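Long-range contacts in PaaA (Enterobacter agglomerans, PDB 5FF5), which takes part in building the bicyclic core of the peptide-derived antibiotic pantocin A, probably by activating carboxylates through adenylylation, as in other E1-like enzymes: residues V135-M140 / F227-W232; T158-D163 / E205-F210; V258-G263 / V270-L275. All blocks are in the same frame, centred on the assembly; numbering follows the deposited sequence.

Contact 1: residues V135-M140 / F227-W232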
loop_
_atom_site.group_PDB
_atom_site.type_symbol
_atom_site.label_atom_id
_atom_site.label_comp_id
_atom_site.label_asym_id
_atom_site.label_seq_id
_atom_site.Cartn_x
_atom_site.Cartn_y
_atom_site.Cartn_z
ATOM N N VAL A 135 -19.121 0.005 5.749
ATOM C CA VAL A 135 -18.584 -1.027 4.889
ATOM C C VAL A 135 -18.574 -2.318 5.662
ATOM O O VAL A 135 -18.182 -2.338 6.824
ATOM C CB VAL A 135 -17.169 -0.638 4.362
ATOM C CG1 VAL A 135 -16.603 -1.672 3.432
ATOM C CG2 VAL A 135 -17.267 0.665 3.646
ATOM N N ALA A 136 -19.082 -3.375 5.034
ATOM C CA ALA A 136 -19.118 -4.696 5.641
ATOM C C ALA A 136 -18.109 -5.562 4.938
ATOM O O ALA A 136 -18.055 -5.609 3.719
ATOM C CB ALA A 136 -20.501 -5.301 5.564
ATOM N N ILE A 137 -17.285 -6.229 5.719
ATOM C CA ILE A 137 -16.204 -7.035 5.182
ATOM C C ILE A 137 -16.381 -8.473 5.622
ATOM O O ILE A 137 -16.494 -8.761 6.813
ATOM C CB ILE A 137 -14.826 -6.513 5.624
ATOM C CG1 ILE A 137 -14.740 -5.013 5.358
ATOM C CG2 ILE A 137 -13.727 -7.193 4.858
ATOM C CD1 ILE A 137 -13.451 -4.384 5.846
ATOM N N PHE A 138 -16.465 -9.366 4.647
ATOM C CA PHE A 138 -16.730 -10.758 4.928
ATOM C C PHE A 138 -15.439 -11.534 4.971
ATOM O O PHE A 138 -14.932 -11.944 3.946
ATOM C CB PHE A 138 -17.708 -11.332 3.889
ATOM C CG PHE A 138 -19.130 -10.900 4.114
ATOM C CD1 PHE A 138 -19.976 -11.659 4.907
ATOM C CD2 PHE A 138 -19.599 -9.712 3.594
ATOM C CE1 PHE A 138 -21.262 -11.253 5.151
ATOM C CE2 PHE A 138 -20.875 -9.297 3.835
ATOM C CZ PHE A 138 -21.712 -10.068 4.611
ATOM N N GLY A 139 -14.906 -11.724 6.166
ATOM C CA GLY A 139 -13.715 -12.537 6.345
ATOM C C GLY A 139 -12.486 -11.709 6.698
ATOM O O GLY A 139 -12.108 -10.799 5.951
HETATM N N MSE A 140 -11.855 -12.021 7.827
HETATM C CA MSE A 140 -10.688 -11.264 8.252
HETATM C C MSE A 140 -9.376 -12.044 8.089
HETATM O O MSE A 140 -8.507 -12.039 8.968
HETATM C CB MSE A 140 -10.878 -10.802 9.691
HETATM C CG MSE A 140 -12.003 -9.772 9.843
HETATM SE SE MSE A 140 -11.656 -8.027 8.986
HETATM C CE MSE A 140 -12.787 -8.266 7.430
ATOM N N PHE A 227 -21.703 -0.234 1.566
ATOM C CA PHE A 227 -20.719 -0.792 0.639
ATOM C C PHE A 227 -20.319 -2.189 1.118
ATOM O O PHE A 227 -20.298 -2.438 2.314
ATOM C CB PHE A 227 -19.473 0.098 0.555
ATOM C CG PHE A 227 -18.831 0.120 -0.800
ATOM C CD1 PHE A 227 -18.938 1.230 -1.614
ATOM C CD2 PHE A 227 -18.098 -0.966 -1.251
ATOM C CE1 PHE A 227 -18.347 1.241 -2.862
ATOM C CE2 PHE A 227 -17.513 -0.962 -2.505
ATOM C CZ PHE A 227 -17.635 0.139 -3.307
ATOM N N ILE A 228 -19.991 -3.100 0.204
ATOM C CA ILE A 228 -19.588 -4.449 0.605
ATOM C C ILE A 228 -18.291 -4.885 -0.084
ATOM O O ILE A 228 -18.111 -4.698 -1.299
ATOM C CB ILE A 228 -20.701 -5.512 0.291
ATOM C CG1 ILE A 228 -21.929 -5.299 1.170
ATOM C CG2 ILE A 228 -20.169 -6.918 0.469
ATOM C CD1 ILE A 228 -23.039 -6.184 0.857
ATOM N N ILE A 229 -17.411 -5.502 0.701
ATOM C CA ILE A 229 -16.164 -6.072 0.211
ATOM C C ILE A 229 -16.195 -7.556 0.508
ATOM O O ILE A 229 -16.428 -7.931 1.657
ATOM C CB ILE A 229 -14.920 -5.443 0.903
ATOM C CG1 ILE A 229 -14.921 -3.913 0.770
ATOM C CG2 ILE A 229 -13.628 -6.066 0.379
ATOM C CD1 ILE A 229 -13.735 -3.223 1.421
ATOM N N LEU A 230 -15.961 -8.391 -0.504
ATOM C CA LEU A 230 -15.923 -9.843 -0.318
ATOM C C LEU A 230 -14.979 -10.438 -1.329
ATOM O O LEU A 230 -14.559 -9.754 -2.252
ATOM C CB LEU A 230 -17.301 -10.511 -0.450
ATOM C CG LEU A 230 -18.156 -10.372 -1.713
ATOM C CD1 LEU A 230 -18.540 -8.939 -1.892
ATOM C CD2 LEU A 230 -17.503 -10.942 -2.989
ATOM N N ALA A 231 -14.685 -11.726 -1.189
ATOM C CA ALA A 231 -13.666 -12.366 -2.009
ATOM C C ALA A 231 -14.209 -12.892 -3.321
ATOM O O ALA A 231 -15.416 -12.966 -3.532
ATOM C CB ALA A 231 -13.008 -13.496 -1.242
ATOM N N TRP A 232 -13.271 -13.205 -4.213
ATOM C CA TRP A 232 -13.542 -13.754 -5.537
ATOM C C TRP A 232 -14.194 -15.143 -5.479
ATOM O O TRP A 232 -14.086 -15.936 -6.421
ATOM C CB TRP A 232 -12.232 -13.807 -6.342
#
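Strands 135-138 and 227-229 run parallel, their axes 4.8 Å apart at closest approach and crossing at -19°. Val135 pairs with Phe227, Ala136 with Ile228 and Ile137 with Ile229. Three backbone bonds alternate between the strands. Ala136 N donates to Phe227 O at 3.1 Å, in the carbonyl plane. Ile229 N returns a bond to Ala136 O, nearly straight and nearly along the C=O axis, also at 3.1 Å. The last, Phe138 N to Ile229 O, is weak. Val135 CA-H also points at Phe227 O, so this oxygen takes a second, softer contact.

Val135, Ile137, Phe227 and Ile229 share one face of the sheet. Val135 and Ile229 carry most of their packing. Val135 CG1 stands anti to the backbone N (chi1 -178°) and crosses obliquely to Ile229, meeting CD1 at 3.8 Å. Val135 CG2 lies beside Phe227 CB, again at 3.8 Å, while the phenyl ring itself leads away. Ile137 adds a looser touch, CG1 to Ile229 CD1 at 4.4 Å. Helix 142-153 covers this face through Trp143, Ala148 and Leu151. Ala136 and Ile228 point to the other face. There Ile228 CG2 comes to the edge of the Phe138 ring, 4.2 Å from CE2, where the strand ends.

After Phe138 the chain turns through Gly139, whose positive phi (109°) suits glycine. Gly139 begins a GxGxxG sequence, and the strand-turn-helix arrangement is consistent with the nucleotide-binding turn of Rossmann-like folds. The backbone of Met140, modelled as selenomethionine, is held there: its N bonds to Asp163 OD2 and its O to Tyr178 OH.

Across the strands the polar work is done by the backbone alone, and the side chains that meet are all hydrocarbon. The contact is thus a buried, apolar join at the middle of the sheet, with the probable nucleotide-binding turn at its end.

Contact 2: residues T158-D163 / E205-F210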
loop_
_atom_site.group_PDB
_atom_site.type_symbol
_atom_site.label_atom_id
_atom_site.label_comp_id
_atom_site.label_asym_id
_atom_site.label_seq_id
_atom_site.Cartn_x
_atom_site.Cartn_y
_atom_site.Cartn_z
ATOM N N THR A 158 -18.148 3.414 9.543
ATOM C CA THR A 158 -18.385 2.222 10.348
ATOM C C THR A 158 -17.857 0.979 9.640
ATOM O O THR A 158 -17.978 0.840 8.424
ATOM C CB THR A 158 -19.871 2.025 10.646
ATOM O OG1 THR A 158 -20.418 3.231 11.185
ATOM C CG2 THR A 158 -20.067 0.878 11.623
ATOM N N LEU A 159 -17.295 0.063 10.410
ATOM C CA LEU A 159 -16.826 -1.196 9.869
ATOM C C LEU A 159 -17.601 -2.349 10.461
ATOM O O LEU A 159 -17.697 -2.449 11.675
ATOM C CB LEU A 159 -15.327 -1.375 10.140
ATOM C CG LEU A 159 -14.331 -0.679 9.201
ATOM C CD1 LEU A 159 -12.924 -0.974 9.645
ATOM C CD2 LEU A 159 -14.514 -1.134 7.766
ATOM N N ARG A 160 -18.187 -3.187 9.605
ATOM C CA ARG A 160 -18.815 -4.433 10.046
ATOM C C ARG A 160 -17.906 -5.586 9.719
ATOM O O ARG A 160 -17.723 -5.897 8.548
ATOM C CB ARG A 160 -20.154 -4.686 9.361
ATOM C CG ARG A 160 -21.163 -3.589 9.500
ATOM C CD ARG A 160 -22.466 -3.964 8.809
ATOM N NE ARG A 160 -23.265 -4.910 9.581
ATOM C CZ ARG A 160 -24.086 -4.559 10.565
ATOM N NH1 ARG A 160 -24.202 -3.280 10.903
ATOM N NH2 ARG A 160 -24.790 -5.486 11.209
ATOM N N LEU A 161 -17.344 -6.231 10.738
ATOM C CA LEU A 161 -16.425 -7.339 10.504
ATOM C C LEU A 161 -17.140 -8.642 10.797
ATOM O O LEU A 161 -17.762 -8.778 11.842
ATOM C CB LEU A 161 -15.174 -7.223 11.366
ATOM C CG LEU A 161 -14.459 -5.884 11.374
ATOM C CD1 LEU A 161 -13.335 -5.992 12.357
ATOM C CD2 LEU A 161 -13.948 -5.554 9.988
ATOM N N ILE A 162 -17.020 -9.599 9.879
ATOM C CA ILE A 162 -17.693 -10.893 9.978
ATOM C C ILE A 162 -16.672 -12.016 9.945
ATOM O O ILE A 162 -16.066 -12.251 8.913
ATOM C CB ILE A 162 -18.675 -11.099 8.789
ATOM C CG1 ILE A 162 -19.396 -9.800 8.427
ATOM C CG2 ILE A 162 -19.605 -12.256 9.039
ATOM C CD1 ILE A 162 -19.891 -9.024 9.613
ATOM N N ASP A 163 -16.500 -12.741 11.038
ATOM C CA ASP A 163 -15.521 -13.820 11.039
ATOM C C ASP A 163 -15.576 -14.721 12.276
ATOM O O ASP A 163 -15.717 -14.249 13.410
ATOM C CB ASP A 163 -14.130 -13.220 10.901
ATOM C CG ASP A 163 -13.069 -14.252 10.617
ATOM O OD1 ASP A 163 -12.706 -14.995 11.560
ATOM O OD2 ASP A 163 -12.594 -14.309 9.458
ATOM N N GLU A 205 -18.538 -2.893 14.394
ATOM C CA GLU A 205 -19.553 -3.881 14.725
ATOM C C GLU A 205 -19.005 -5.237 14.336
ATOM O O GLU A 205 -18.633 -5.461 13.173
ATOM C CB GLU A 205 -20.858 -3.576 13.988
ATOM C CG GLU A 205 -21.468 -2.247 14.386
ATOM C CD GLU A 205 -22.556 -1.775 13.434
ATOM O OE1 GLU A 205 -22.899 -2.530 12.504
ATOM O OE2 GLU A 205 -23.062 -0.639 13.597
ATOM N N THR A 206 -18.962 -6.144 15.307
ATOM C CA THR A 206 -18.272 -7.410 15.115
ATOM C C THR A 206 -19.225 -8.594 15.222
ATOM O O THR A 206 -20.119 -8.616 16.048
ATOM C CB THR A 206 -17.133 -7.586 16.126
ATOM O OG1 THR A 206 -17.635 -7.466 17.470
ATOM C CG2 THR A 206 -16.032 -6.554 15.846
ATOM N N PHE A 207 -19.072 -9.544 14.319
ATOM C CA PHE A 207 -19.868 -10.740 14.368
ATOM C C PHE A 207 -18.993 -11.979 14.397
ATOM O O PHE A 207 -18.462 -12.401 13.384
ATOM C CB PHE A 207 -20.811 -10.758 13.186
ATOM C CG PHE A 207 -21.718 -9.580 13.156
ATOM C CD1 PHE A 207 -22.905 -9.587 13.869
ATOM C CD2 PHE A 207 -21.376 -8.446 12.450
ATOM C CE1 PHE A 207 -23.737 -8.489 13.855
ATOM C CE2 PHE A 207 -22.214 -7.347 12.437
ATOM C CZ PHE A 207 -23.385 -7.367 13.139
ATOM N N PHE A 208 -18.896 -12.601 15.563
ATOM C CA PHE A 208 -18.052 -13.765 15.679
ATOM C C PHE A 208 -18.789 -14.958 15.123
ATOM O O PHE A 208 -19.399 -15.717 15.870
ATOM C CB PHE A 208 -17.628 -14.008 17.123
ATOM C CG PHE A 208 -16.780 -15.225 17.290
ATOM C CD1 PHE A 208 -15.803 -15.523 16.356
ATOM C CD2 PHE A 208 -16.913 -16.042 18.395
ATOM C CE1 PHE A 208 -15.008 -16.642 16.495
ATOM C CE2 PHE A 208 -16.111 -17.157 18.539
ATOM C CZ PHE A 208 -15.157 -17.457 17.583
ATOM N N GLU A 209 -18.772 -15.076 13.796
ATOM C CA GLU A 209 -19.412 -16.185 13.103
ATOM C C GLU A 209 -18.972 -16.222 11.651
ATOM O O GLU A 209 -18.561 -15.203 11.121
ATOM C CB GLU A 209 -20.914 -16.025 13.170
ATOM C CG GLU A 209 -21.445 -14.922 12.271
ATOM C CD GLU A 209 -22.960 -14.785 12.347
ATOM O OE1 GLU A 209 -23.432 -14.115 13.294
ATOM O OE2 GLU A 209 -23.675 -15.371 11.490
ATOM N N PHE A 210 -19.104 -17.363 10.980
ATOM C CA PHE A 210 -18.857 -17.387 9.536
ATOM C C PHE A 210 -20.152 -17.109 8.780
ATOM O O PHE A 210 -21.244 -17.188 9.345
ATOM C CB PHE A 210 -18.253 -18.710 9.064
ATOM C CG PHE A 210 -16.882 -18.993 9.608
ATOM C CD1 PHE A 210 -15.770 -18.349 9.064
ATOM C CD2 PHE A 210 -16.689 -19.916 10.625
ATOM C CE1 PHE A 210 -14.487 -18.606 9.537
ATOM C CE2 PHE A 210 -15.405 -20.178 11.113
ATOM C CZ PHE A 210 -14.301 -19.525 10.567
#
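The edge of the Rossmann-like sheet lies here, where strand 203-207 pairs in parallel with strand 158-162. Four backbone bonds alternate across it. Glu205 N donates to Leu159 O at 2.9 Å, and Leu161 N to Glu205 O. Phe207 N then reaches Leu161 O, and Asp163 N reaches Phe207 O at 3.1 Å. All four lie nearly along the C=O axes.

Arg160, Ile162, Glu205 and Phe207 share one face. The Arg160 chain bends at chi3 (77°) and brings NH1 to Glu205 OE1 in a salt bridge, modelled too short for its length to be trusted. The guanidinium and carboxylate planes stand 85° apart. NH2 approaches Phe207 CZ obliquely. Ile162 runs beside Phe207, its CD1 at CD2 of the ring. Beyond the strand, Phe208 centres an inverse gamma turn, with CD1 at its ring edge 3.2 Å from Asp163 O.

Asp163 OD1 takes the amide of Asp165. Leu221 of helix 215-222 covers Ile162 and Phe207, its carbonyl taking Arg160 NE, while Arg217 pairs with Glu209. Helix 187-198 packs on Leu159 and Leu161, and strand 134-138 flanks strand 158-162.

Contact 3: residues V258-G263 / V270-L275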
loop_
_atom_site.group_PDB
_atom_site.type_symbol
_atom_site.label_atom_id
_atom_site.label_comp_id
_atom_site.label_asym_id
_atom_site.label_seq_id
_atom_site.Cartn_x
_atom_site.Cartn_y
_atom_site.Cartn_z
ATOM N N VAL A 258 -20.698 -3.516 -4.289
ATOM C CA VAL A 258 -19.938 -4.682 -3.917
ATOM C C VAL A 258 -18.655 -4.706 -4.757
ATOM O O VAL A 258 -18.698 -4.548 -5.980
ATOM C CB VAL A 258 -20.771 -5.979 -4.148
ATOM C CG1 VAL A 258 -19.979 -7.226 -3.826
ATOM C CG2 VAL A 258 -22.058 -5.938 -3.363
ATOM N N ILE A 259 -17.511 -4.903 -4.115
ATOM C CA ILE A 259 -16.273 -5.025 -4.865
ATOM C C ILE A 259 -15.687 -6.395 -4.620
ATOM O O ILE A 259 -15.638 -6.850 -3.485
ATOM C CB ILE A 259 -15.240 -3.942 -4.481
ATOM C CG1 ILE A 259 -14.072 -3.950 -5.482
ATOM C CG2 ILE A 259 -14.727 -4.170 -3.070
ATOM C CD1 ILE A 259 -13.026 -2.905 -5.240
ATOM N N GLU A 260 -15.241 -7.048 -5.688
ATOM C CA GLU A 260 -14.652 -8.376 -5.587
ATOM C C GLU A 260 -13.156 -8.235 -5.653
ATOM O O GLU A 260 -12.627 -7.171 -5.969
ATOM C CB GLU A 260 -15.103 -9.289 -6.720
ATOM C CG GLU A 260 -16.579 -9.299 -6.992
ATOM C CD GLU A 260 -16.939 -10.330 -8.039
ATOM O OE1 GLU A 260 -16.139 -10.525 -8.983
ATOM O OE2 GLU A 260 -18.018 -10.942 -7.927
ATOM N N LEU A 261 -12.465 -9.332 -5.409
ATOM C CA LEU A 261 -11.025 -9.298 -5.443
ATOM C C LEU A 261 -10.507 -10.693 -5.224
ATOM O O LEU A 261 -11.249 -11.579 -4.801
ATOM C CB LEU A 261 -10.494 -8.332 -4.387
ATOM C CG LEU A 261 -10.743 -8.737 -2.944
ATOM C CD1 LEU A 261 -9.465 -9.228 -2.325
ATOM C CD2 LEU A 261 -11.300 -7.579 -2.191
ATOM N N GLY A 262 -9.242 -10.904 -5.552
ATOM C CA GLY A 262 -8.650 -12.194 -5.310
ATOM C C GLY A 262 -7.424 -12.430 -6.148
ATOM O O GLY A 262 -7.252 -11.820 -7.199
ATOM N N GLY A 263 -6.582 -13.342 -5.683
ATOM C CA GLY A 263 -5.355 -13.674 -6.364
ATOM C C GLY A 263 -4.406 -14.313 -5.381
ATOM O O GLY A 263 -4.796 -14.765 -4.310
ATOM N N VAL A 270 -8.402 -7.290 -8.939
ATOM C CA VAL A 270 -9.281 -6.497 -8.093
ATOM C C VAL A 270 -10.505 -5.938 -8.820
ATOM O O VAL A 270 -10.387 -5.309 -9.875
ATOM C CB VAL A 270 -8.524 -5.358 -7.394
ATOM C CG1 VAL A 270 -9.496 -4.440 -6.671
ATOM C CG2 VAL A 270 -7.529 -5.928 -6.414
ATOM N N GLY A 271 -11.685 -6.229 -8.283
ATOM C CA GLY A 271 -12.919 -5.850 -8.934
ATOM C C GLY A 271 -13.456 -7.032 -9.691
ATOM O O GLY A 271 -12.862 -8.116 -9.667
ATOM N N PRO A 272 -14.561 -6.822 -10.407
ATOM C CA PRO A 272 -15.186 -5.519 -10.654
ATOM C C PRO A 272 -15.944 -4.936 -9.474
ATOM O O PRO A 272 -16.258 -5.658 -8.532
ATOM C CB PRO A 272 -16.155 -5.820 -11.795
ATOM C CG PRO A 272 -16.538 -7.232 -11.578
ATOM C CD PRO A 272 -15.315 -7.919 -11.039
ATOM N N ILE A 273 -16.218 -3.634 -9.535
ATOM C CA ILE A 273 -17.159 -3.009 -8.617
ATOM C C ILE A 273 -18.542 -3.059 -9.230
ATOM O O ILE A 273 -18.707 -2.713 -10.399
ATOM C CB ILE A 273 -16.834 -1.546 -8.346
ATOM C CG1 ILE A 273 -15.443 -1.400 -7.735
ATOM C CG2 ILE A 273 -17.914 -0.921 -7.459
ATOM C CD1 ILE A 273 -14.926 0.029 -7.779
ATOM N N TYR A 274 -19.541 -3.436 -8.430
ATOM C CA TYR A 274 -20.933 -3.422 -8.872
ATOM C C TYR A 274 -21.683 -2.283 -8.188
ATOM O O TYR A 274 -21.841 -2.265 -6.976
ATOM C CB TYR A 274 -21.616 -4.746 -8.564
ATOM C CG TYR A 274 -21.012 -5.973 -9.204
ATOM C CD1 TYR A 274 -21.468 -6.445 -10.426
ATOM C CD2 TYR A 274 -20.010 -6.675 -8.568
ATOM C CE1 TYR A 274 -20.931 -7.570 -11.004
ATOM C CE2 TYR A 274 -19.473 -7.814 -9.128
ATOM C CZ TYR A 274 -19.931 -8.259 -10.351
ATOM O OH TYR A 274 -19.375 -9.403 -10.902
ATOM N N LEU A 275 -22.114 -1.300 -8.952
ATOM C CA LEU A 275 -22.754 -0.158 -8.336
ATOM C C LEU A 275 -24.130 -0.494 -7.801
ATOM O O LEU A 275 -24.565 0.079 -6.803
ATOM C CB LEU A 275 -22.821 0.989 -9.330
ATOM C CG LEU A 275 -21.585 1.887 -9.374
ATOM C CD1 LEU A 275 -20.366 1.250 -8.708
ATOM C CD2 LEU A 275 -21.307 2.288 -10.818
#
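Val258 O is the best-held polar atom, gripped by one hydrogen bond and one CA-H...O contact. Tyr274 N supplies the bond, at 2.8 Å and in the carbonyl plane. Ile273 CA supplies the second contact at 3.4 Å. The edge of the Tyr274 ring comes near the same oxygen through CD2. Val258 N completes the pair by donating to a lone pair of Tyr274 O at 3.2 Å.

The two strands are the arms of an antiparallel beta hairpin. Val258 and Tyr274 form a hydrogen-bonded pair, and Ile259 faces Ile273 in a non-hydrogen-bonded one. The register then slips by one residue before Leu261 meets Val270, which makes a beta bulge. Gly271 and Pro272, joined by a cis peptide bond, lie at this slip. Gly271 N binds Glu260 O at 2.7 Å, but from above the carbonyl plane. Glu260 N holds Pro272 O only weakly.

Ile259, Leu261, Val270 and Ile273 share one face. Ile259 CG1, anti to its backbone N (chi1 -169°), crosses Ile273 CG1 at 3.7 Å, and its CD1 reaches Val270 CG1. Elsewhere the extended Glu260 chain lies beside Pro272, with OE1 3.4 Å from CD of the proline. Glu260 CG lies in the plane of the Tyr274 ring, at its edge.

Helix 326-345 covers the Leu261 and Val270 face through Val336. His248 of helix 243-254 meets Tyr274 edge-to-face and touches Val258 and Glu260. Strand 227-229 flanks strand 258-263, and strand 355-360 follows beyond strand 267-274.

In the fold
All three contacts belong to one mixed sheet. Contact 2 is at its outer strand, contact 1 near the middle, and contact 3 where the order turns from parallel to antiparallel. Contacts 1 and 2 are joined by strands 134-138 and 158-162, with Ile137 N bonded to Arg160 O. Contacts 1 and 3 are joined by strands 227-229 and 258-263, with Ile228 O accepting from Ile259 N. Contacts 2 and 3 do not touch, their nearest atoms being about 11 Å apart. Contacts 1 and 3 are buried and mostly apolar, though contact 3 adds a bulge and a glutamate. Contact 2 is only partly buried and carries the salt bridge.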